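Local coordinates for sulfate permease family protein (Vibrio cholerae, PDB 4DGH) that is probably a membrane anion transporter of the SulP family, represented here by its STAS domain, at residues 84-89 against 95-100. Sequence-based numbering, arbitrary orientation.
Sequences VLISGA and QKLVKA
No ring or other flat side chain lies between Leu97 and its partners Ile86 and Ala89, so there is no stacked face or edge to follow: three aliphatic groups meet by methyl contacts alone. They join strand 83-87 of the parallel sheet in this STAS domain to helix 91-99, the helix that follows it in a beta-alpha unit. Leu97 points from the helix toward the strand end and does all the touching on its side through one branch, CD1. With CG beside the backbone N and anti to the carbonyl carbon (chi1 -68°), and CD1 anti to CA (chi2 -173°), that methyl is the outermost point of the side chain on the strand side. The backbones come nearest at Ala89 and Leu97, whose CA atoms are 8.4 Å apart. Ile86 meets CD1 from the strand with its branch methyl CG2, while Ala89, just past the strand end, offers CB. No hydrogen bond crosses the contact, and only 98 Å² is buried in all.

The apolar layer continues beyond these three residues: Ile102 touches both Ile86 and Leu97, and Leu70 of helix 64-78 packs on Leu97. Next to Leu97, Lys96 turns elsewhere, its NZ hydrogen-bonded to Met62 O and to Leu17 O of a second subunit. Leu97 CD1 lies 3.9 Å from Ala89 CB and 4.2 Å from Ile86 CG2, the two directions about 81° apart.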
loop_
_atom_site.group_PDB
_atom_site.type_symbol
_atom_site.label_atom_id
_atom_site.label_comp_id
_atom_site.label_asym_id
_atom_site.label_seq_id
_atom_site.Cartn_x
_atom_site.Cartn_y
_atom_site.Cartn_z
ATOM N N VAL A 84 -25.503 -2.611 -2.876
ATOM C CA VAL A 84 -24.409 -1.695 -2.740
ATOM C C VAL A 84 -24.974 -0.292 -2.636
ATOM O O VAL A 84 -25.829 0.099 -3.502
ATOM C CB VAL A 84 -23.432 -1.803 -3.900
ATOM C CG1 VAL A 84 -22.322 -0.717 -3.792
ATOM C CG2 VAL A 84 -22.914 -3.243 -4.061
ATOM N N LEU A 85 -24.667 0.393 -1.522
ATOM C CA LEU A 85 -24.951 1.816 -1.414
ATOM C C LEU A 85 -23.641 2.602 -1.642
ATOM O O LEU A 85 -22.574 2.107 -1.321
ATOM C CB LEU A 85 -25.485 2.203 -0.027
ATOM C CG LEU A 85 -26.910 1.838 0.425
ATOM C CD1 LEU A 85 -27.525 0.608 -0.193
ATOM C CD2 LEU A 85 -27.144 1.960 1.921
ATOM N N ILE A 86 -23.765 3.848 -2.129
ATOM C CA ILE A 86 -22.625 4.677 -2.300
ATOM C C ILE A 86 -22.855 5.942 -1.473
ATOM O O ILE A 86 -23.996 6.524 -1.482
ATOM C CB ILE A 86 -22.523 5.020 -3.767
ATOM C CG1 ILE A 86 -22.069 3.771 -4.594
ATOM C CG2 ILE A 86 -21.618 6.239 -3.956
ATOM C CD1 ILE A 86 -22.103 4.120 -6.088
ATOM N N SER A 87 -21.829 6.404 -0.767
ATOM C CA SER A 87 -21.947 7.691 -0.037
ATOM C C SER A 87 -20.744 8.569 -0.271
ATOM O O SER A 87 -19.705 8.082 -0.583
ATOM C CB SER A 87 -22.072 7.444 1.467
ATOM O OG SER A 87 -20.959 6.714 2.023
ATOM N N GLY A 88 -20.931 9.884 -0.064
ATOM C CA GLY A 88 -19.839 10.814 0.081
ATOM C C GLY A 88 -19.175 11.310 -1.203
ATOM O O GLY A 88 -18.147 11.977 -1.115
ATOM N N ALA A 89 -19.733 11.014 -2.391
ATOM C CA ALA A 89 -19.082 11.515 -3.644
ATOM C C ALA A 89 -19.033 13.046 -3.590
ATOM O O ALA A 89 -20.051 13.649 -3.261
ATOM C CB ALA A 89 -19.822 11.075 -4.913
ATOM N N GLN A 95 -21.515 14.079 -10.259
ATOM C CA GLN A 95 -21.916 14.229 -11.714
ATOM C C GLN A 95 -21.344 13.116 -12.563
ATOM O O GLN A 95 -22.040 12.621 -13.429
ATOM C CB GLN A 95 -21.503 15.578 -12.353
ATOM C CG GLN A 95 -21.782 16.793 -11.458
ATOM C CD GLN A 95 -21.124 18.121 -11.928
ATOM O OE1 GLN A 95 -20.357 18.776 -11.180
ATOM N NE2 GLN A 95 -21.460 18.540 -13.133
ATOM N N LYS A 96 -20.074 12.748 -12.331
ATOM C CA LYS A 96 -19.450 11.673 -13.118
ATOM C C LYS A 96 -20.167 10.343 -12.901
ATOM O O LYS A 96 -20.344 9.577 -13.832
ATOM C CB LYS A 96 -17.984 11.452 -12.722
ATOM C CG LYS A 96 -16.959 11.863 -13.678
ATOM C CD LYS A 96 -16.567 10.746 -14.584
ATOM C CE LYS A 96 -15.972 11.484 -15.734
ATOM N NZ LYS A 96 -14.579 11.815 -15.417
ATOM N N LEU A 97 -20.546 10.039 -11.651
ATOM C CA LEU A 97 -21.207 8.786 -11.344
ATOM C C LEU A 97 -22.562 8.652 -12.164
ATOM O O LEU A 97 -22.925 7.556 -12.599
ATOM C CB LEU A 97 -21.522 8.705 -9.851
ATOM C CG LEU A 97 -20.234 8.593 -8.919
ATOM C CD1 LEU A 97 -20.729 8.338 -7.506
ATOM C CD2 LEU A 97 -19.327 7.470 -9.380
ATOM N N VAL A 98 -23.259 9.776 -12.314
ATOM C CA VAL A 98 -24.523 9.809 -13.086
ATOM C C VAL A 98 -24.172 9.600 -14.576
ATOM O O VAL A 98 -24.598 8.615 -15.188
ATOM C CB VAL A 98 -25.261 11.145 -12.901
ATOM C CG1 VAL A 98 -26.467 11.259 -13.895
ATOM C CG2 VAL A 98 -25.760 11.261 -11.457
ATOM N N LYS A 99 -23.293 10.433 -15.100
ATOM C CA LYS A 99 -22.970 10.359 -16.529
ATOM C C LYS A 99 -22.404 9.006 -16.955
ATOM O O LYS A 99 -22.658 8.571 -18.070
ATOM C CB LYS A 99 -21.972 11.460 -16.956
ATOM C CG LYS A 99 -22.301 12.899 -16.494
ATOM C CD LYS A 99 -21.535 13.979 -17.296
ATOM C CE LYS A 99 -20.039 13.631 -17.559
ATOM N NZ LYS A 99 -19.076 13.954 -16.453
ATOM N N ALA A 100 -21.639 8.347 -16.077
ATOM C CA ALA A 100 -21.036 7.074 -16.387
ATOM C C ALA A 100 -21.915 5.866 -16.214
ATOM O O ALA A 100 -21.516 4.772 -16.637
ATOM C CB ALA A 100 -19.765 6.892 -15.577
#